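Local coordinates for phosphopantothenoylcysteine decarboxylase (Cryptococcus neoformans, PDB 6EOA), which binds flavin mononucleotide and probably acts as a phosphopantothenoylcysteine decarboxylase in coenzyme A biosynthesis, at residues C172-T177 with G215-M219; T41-S47 with A72-Y77. All coordinates share one frame. Residue numbers count along the deposited sequence, not the author numbering.

Contact 1 (C172-T177 with G215-M219). With FMN (flavin mononucleotide), chain B.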
# COMPACT_ATOMS: atom_id res chain seq x y z
N CYS A 172 -18.38 6.79 5.92
CA CYS A 172 -18.45 7.37 7.25
C CYS A 172 -17.06 7.45 7.87
O CYS A 172 -16.63 6.52 8.55
CB CYS A 172 -19.38 6.55 8.14
SG CYS A 172 -20.96 6.13 7.36
N PRO A 173 -16.36 8.56 7.63
CA PRO A 173 -15.02 8.74 8.18
C PRO A 173 -15.03 8.64 9.70
O PRO A 173 -15.96 9.12 10.35
CB PRO A 173 -14.62 10.14 7.72
CG PRO A 173 -15.50 10.42 6.53
CD PRO A 173 -16.79 9.73 6.84
N ALA A 174 -14.01 8.00 10.26
CA ALA A 174 -13.91 7.81 11.70
C ALA A 174 -12.45 7.70 12.08
O ALA A 174 -11.80 6.69 11.81
CB ALA A 174 -14.67 6.57 12.13
N MET A 175 -11.93 8.75 12.71
CA MET A 175 -10.51 8.81 12.99
C MET A 175 -10.19 9.79 14.11
O MET A 175 -11.03 10.59 14.51
CB MET A 175 -9.74 9.19 11.71
CG MET A 175 -10.12 10.54 11.12
SD MET A 175 -9.51 10.77 9.43
CE MET A 175 -10.72 9.82 8.51
N ASN A 176 -8.96 9.69 14.62
CA ASN A 176 -8.46 10.66 15.57
C ASN A 176 -8.59 12.05 14.97
O ASN A 176 -8.40 12.22 13.76
CB ASN A 176 -7.01 10.36 15.95
CG ASN A 176 -6.40 11.42 16.83
OD1 ASN A 176 -5.71 12.32 16.36
ND2 ASN A 176 -6.67 11.33 18.13
N THR A 177 -8.94 13.03 15.80
CA THR A 177 -9.27 14.35 15.29
C THR A 177 -8.11 14.99 14.53
O THR A 177 -8.32 15.73 13.58
CB THR A 177 -9.73 15.30 16.42
OG1 THR A 177 -9.92 16.62 15.90
CG2 THR A 177 -8.72 15.33 17.55
N GLY A 215 -13.30 18.32 18.92
CA GLY A 215 -12.64 17.18 18.33
C GLY A 215 -13.48 16.47 17.28
O GLY A 215 -14.08 15.42 17.55
N PRO A 216 -13.53 17.03 16.06
CA PRO A 216 -14.22 16.37 14.94
C PRO A 216 -13.46 15.13 14.48
O PRO A 216 -12.24 15.19 14.33
CB PRO A 216 -14.23 17.44 13.85
CG PRO A 216 -13.06 18.31 14.17
CD PRO A 216 -12.98 18.34 15.67
N GLY A 217 -14.17 14.03 14.27
CA GLY A 217 -13.54 12.80 13.81
C GLY A 217 -14.29 11.55 14.20
O GLY A 217 -14.12 10.49 13.58
N LYS A 218 -15.12 11.65 15.23
CA LYS A 218 -15.92 10.52 15.69
C LYS A 218 -16.95 10.14 14.63
O LYS A 218 -17.59 11.01 14.04
CB LYS A 218 -16.62 10.84 17.01
CG LYS A 218 -17.51 9.73 17.55
CD LYS A 218 -17.76 9.91 19.04
CE LYS A 218 -17.94 8.56 19.73
NZ LYS A 218 -17.08 8.44 20.94
N MET A 219 -17.09 8.84 14.38
CA MET A 219 -18.02 8.35 13.38
C MET A 219 -19.45 8.78 13.68
O MET A 219 -19.83 8.94 14.84
CB MET A 219 -17.95 6.83 13.29
CG MET A 219 -18.69 6.24 12.09
SD MET A 219 -18.69 4.44 12.08
CE MET A 219 -19.55 4.11 13.62
N1 FMN B . -7.20 4.92 12.07
C2 FMN B . -8.29 5.73 11.82
O2 FMN B . -8.37 6.33 10.74
N3 FMN B . -9.28 5.87 12.78
C4 FMN B . -9.18 5.21 13.98
O4 FMN B . -10.07 5.34 14.83
C4A FMN B . -8.08 4.39 14.24
N5 FMN B . -7.97 3.71 15.44
C5A FMN B . -6.88 2.90 15.68
C6 FMN B . -6.77 2.22 16.89
C7 FMN B . -5.67 1.40 17.13
C7M FMN B . -5.55 0.66 18.44
C8 FMN B . -4.68 1.26 16.16
C8M FMN B . -3.48 0.39 16.40
C9 FMN B . -4.79 1.94 14.96
C9A FMN B . -5.89 2.76 14.71
N10 FMN B . -6.00 3.44 13.51
C10 FMN B . -7.09 4.25 13.27
C1' FMN B . -4.94 3.30 12.46
C2' FMN B . -5.34 2.23 11.45
O2' FMN B . -5.85 1.08 12.09
C3' FMN B . -4.15 1.85 10.58
O3' FMN B . -3.83 2.96 9.77
C4' FMN B . -4.49 0.65 9.71
O4' FMN B . -3.32 0.11 9.14
C5' FMN B . -5.46 1.05 8.61
O5' FMN B . -5.95 -0.10 7.96
P FMN B . -7.32 -0.03 7.11
O1P FMN B . -7.05 0.68 5.81
O2P FMN B . -8.41 0.71 7.87
O3P FMN B . -7.78 -1.44 6.85

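Contact 2 (T41-S47 with A72-Y77). With FMN (flavin mononucleotide), chain B.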
# COMPACT_ATOMS: atom_id res chain seq x y z
N THR A 41 -16.13 -2.52 6.78
CA THR A 41 -15.57 -2.05 8.04
C THR A 41 -14.06 -1.97 7.92
O THR A 41 -13.42 -2.89 7.40
CB THR A 41 -15.95 -2.97 9.22
OG1 THR A 41 -15.25 -4.21 9.12
CG2 THR A 41 -17.46 -3.24 9.22
N SER A 42 -13.48 -0.86 8.38
CA SER A 42 -12.04 -0.67 8.29
C SER A 42 -11.41 -0.48 9.67
O SER A 42 -12.10 -0.55 10.68
CB SER A 42 -11.72 0.53 7.39
OG SER A 42 -12.23 1.73 7.93
N GLY A 43 -10.11 -0.24 9.69
CA GLY A 43 -9.35 -0.24 10.93
C GLY A 43 -9.49 0.98 11.82
O GLY A 43 -8.50 1.58 12.23
N SER A 44 -10.73 1.34 12.14
CA SER A 44 -11.01 2.37 13.12
C SER A 44 -11.60 1.74 14.38
O SER A 44 -12.17 0.65 14.32
CB SER A 44 -11.95 3.43 12.54
OG SER A 44 -12.57 4.17 13.58
N VAL A 45 -11.48 2.43 15.51
CA VAL A 45 -12.02 1.90 16.76
C VAL A 45 -13.53 1.77 16.67
O VAL A 45 -14.14 0.96 17.38
CB VAL A 45 -11.65 2.79 17.97
CG1 VAL A 45 -10.15 2.83 18.17
CG2 VAL A 45 -12.20 4.19 17.80
N ALA A 46 -14.14 2.54 15.78
CA ALA A 46 -15.58 2.53 15.60
C ALA A 46 -16.07 1.20 15.02
O ALA A 46 -17.28 0.94 14.99
CB ALA A 46 -16.02 3.70 14.72
N SER A 47 -15.14 0.36 14.58
CA SER A 47 -15.49 -0.98 14.10
C SER A 47 -16.12 -1.84 15.20
O SER A 47 -16.73 -2.86 14.91
CB SER A 47 -14.25 -1.69 13.54
OG SER A 47 -14.05 -1.38 12.18
N ALA A 72 -7.24 -4.79 9.35
CA ALA A 72 -7.18 -3.98 10.56
C ALA A 72 -8.50 -3.99 11.34
O ALA A 72 -8.50 -3.98 12.57
CB ALA A 72 -6.79 -2.55 10.22
N SER A 73 -9.63 -4.01 10.63
CA SER A 73 -10.93 -3.95 11.30
C SER A 73 -11.21 -5.23 12.07
O SER A 73 -11.97 -5.22 13.04
CB SER A 73 -12.05 -3.71 10.28
OG SER A 73 -12.36 -4.89 9.57
N THR A 74 -10.58 -6.33 11.66
CA THR A 74 -10.79 -7.61 12.32
C THR A 74 -10.18 -7.63 13.72
O THR A 74 -10.43 -8.55 14.50
CB THR A 74 -10.19 -8.77 11.51
OG1 THR A 74 -8.77 -8.61 11.40
CG2 THR A 74 -10.82 -8.83 10.12
N TYR A 75 -9.36 -6.63 14.03
CA TYR A 75 -8.79 -6.49 15.37
C TYR A 75 -9.80 -5.92 16.37
O TYR A 75 -9.62 -6.04 17.57
CB TYR A 75 -7.56 -5.59 15.35
CG TYR A 75 -6.30 -6.26 14.87
CD1 TYR A 75 -5.49 -6.97 15.75
CD2 TYR A 75 -5.90 -6.16 13.53
CE1 TYR A 75 -4.32 -7.58 15.31
CE2 TYR A 75 -4.73 -6.77 13.09
CZ TYR A 75 -3.95 -7.48 13.99
OH TYR A 75 -2.79 -8.09 13.55
N PHE A 76 -10.87 -5.31 15.86
CA PHE A 76 -11.81 -4.61 16.73
C PHE A 76 -13.08 -5.42 16.98
O PHE A 76 -13.84 -5.11 17.90
CB PHE A 76 -12.16 -3.25 16.14
CG PHE A 76 -10.98 -2.34 15.97
CD1 PHE A 76 -10.52 -1.56 17.02
CD2 PHE A 76 -10.32 -2.27 14.76
CE1 PHE A 76 -9.43 -0.73 16.87
CE2 PHE A 76 -9.22 -1.44 14.60
CZ PHE A 76 -8.78 -0.67 15.65
N TYR A 77 -13.31 -6.46 16.18
CA TYR A 77 -14.45 -7.34 16.38
C TYR A 77 -14.27 -8.68 15.67
O TYR A 77 -13.48 -8.79 14.73
CB TYR A 77 -15.75 -6.67 15.91
CG TYR A 77 -15.90 -6.57 14.40
CD1 TYR A 77 -16.77 -7.42 13.72
CD2 TYR A 77 -15.18 -5.64 13.67
CE1 TYR A 77 -16.91 -7.33 12.34
CE2 TYR A 77 -15.32 -5.54 12.30
CZ TYR A 77 -16.18 -6.39 11.64
OH TYR A 77 -16.32 -6.30 10.27
N1 FMN B . -7.20 4.92 12.07
C2 FMN B . -8.29 5.73 11.82
O2 FMN B . -8.37 6.33 10.74
N3 FMN B . -9.28 5.87 12.78
C4 FMN B . -9.18 5.21 13.98
O4 FMN B . -10.07 5.34 14.83
C4A FMN B . -8.08 4.39 14.24
N5 FMN B . -7.97 3.71 15.44
C5A FMN B . -6.88 2.90 15.68
C6 FMN B . -6.77 2.22 16.89
C7 FMN B . -5.67 1.40 17.13
C7M FMN B . -5.55 0.66 18.44
C8 FMN B . -4.68 1.26 16.16
C8M FMN B . -3.48 0.39 16.40
C9 FMN B . -4.79 1.94 14.96
C9A FMN B . -5.89 2.76 14.71
N10 FMN B . -6.00 3.44 13.51
C10 FMN B . -7.09 4.25 13.27
C1' FMN B . -4.94 3.30 12.46
C2' FMN B . -5.34 2.23 11.45
O2' FMN B . -5.85 1.08 12.09
C3' FMN B . -4.15 1.85 10.58
O3' FMN B . -3.83 2.96 9.77
C4' FMN B . -4.49 0.65 9.71
O4' FMN B . -3.32 0.11 9.14
C5' FMN B . -5.46 1.05 8.61
O5' FMN B . -5.95 -0.10 7.96
P FMN B . -7.32 -0.03 7.11
O1P FMN B . -7.05 0.68 5.81
O2P FMN B . -8.41 0.71 7.87
O3P FMN B . -7.78 -1.44 6.85

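Contact 1 (C172-T177 with G215-M219)
M219 extends its side chain with chi1 and chi2 both t, and only chi3 turns to p. This lays CB and CG along the strand end: M219 CB sits 3.5 Å from A174 CB, and M219 CG sits 4.0 Å from C172 CB. The tip of M219 then leads away from the 172-177 segment. C172, in the m rotamer, has its CA-to-CB bond toward the loop. M175 points its CA-to-CB bond away from the loop. The two segments run roughly antiparallel, 159° apart, but one backbone bond links them: M175 N to G217 O, 2.9 Å. G217 O also receives a CA-H...O contact from A174 CA at 3.3 Å. G217 needs to be glycine. An ideal CB would clash with M175 O, and the phi of 154° would also jam it against the preceding carbonyl. T177, chi1 t, has its CA-to-CB bond toward the loop and makes a weak hydrogen bond from T177 OG1 to P216 O at 3.1 Å. The stronger partner of T177 OG1 is Q181 NE2, just past the end of helix 177-180. N176 takes the N-cap position of helix 177-180, and its OD1 accepts from Y178 N. A174 O accepts a hydrogen bond from FMN N3 at 2.8 Å. This is the loop at the carboxyl end of a parallel strand, the usual cofactor position in Rossmann-like flavoproteins of the HFCD family.

Contact 2 (T41-S47 with A72-Y77)
F76 lays one ring face against the backbone of the 41-47 loop, over S44 O and V45 N, with S44 O 3.5 Å from F76 CD2. V45 CG1 reaches F76 CE1 at 3.9 Å. The ring edge faces the cofactor, with F76 CZ 3.7 Å from FMN C6. G43 passes close to A72, with G43 CA 3.5 Å from A72 CB. A side chain at G43 would clash there. G43 centres an inverse gamma turn. G43 N donates to FMN O2P at 2.7 Å, and G43 O accepts from FMN O2' at 2.7 Å. S44 OG donates to FMN O4 at 3.0 Å and also closes an ST turn by accepting from A46 N at 3.2 Å. The loop therefore grips both the phosphate and the flavin ring. At the other end of the contact, T41 OG1 and Y77 OH share a short hydrogen bond of 2.6 Å. S73 OG bonds to T70 O and lies 3.0 Å from T41 OG1. S47 OG donates to S42 O at 2.6 Å, while S47 CB packs on F76 CB at 3.7 Å. W112 of the second subunit stacks on Y75 and packs against A72 and F76. The two loops follow the adjacent parallel strands 35-41 and 63-69 and lead into helices 50-59 and 79-89, with Y77 packed on V67 and A69 of the second strand and on A50 and P51 of the first helix.

In the fold
Contact 2 closes before contact 1 opens along the chain, and their centres lie 14 Å apart. Both are built from loops at the carboxyl ends of strands in one parallel sheet. Contact 2 follows strands 35-41 and 63-69. Contact 1 pairs the end of strand 169-173 with the loop between strand 199-200 and helix 222-237. Strand 133-139 lies between 35-41 and 169-173 in the sheet. The contacts touch through S44 and A46 against A174, and through A46 against M219. Both touch the same FMN, so the two pairs of segments build one pocket. C152 of the second subunit also bonds this FMN, so the site is shared between subunits.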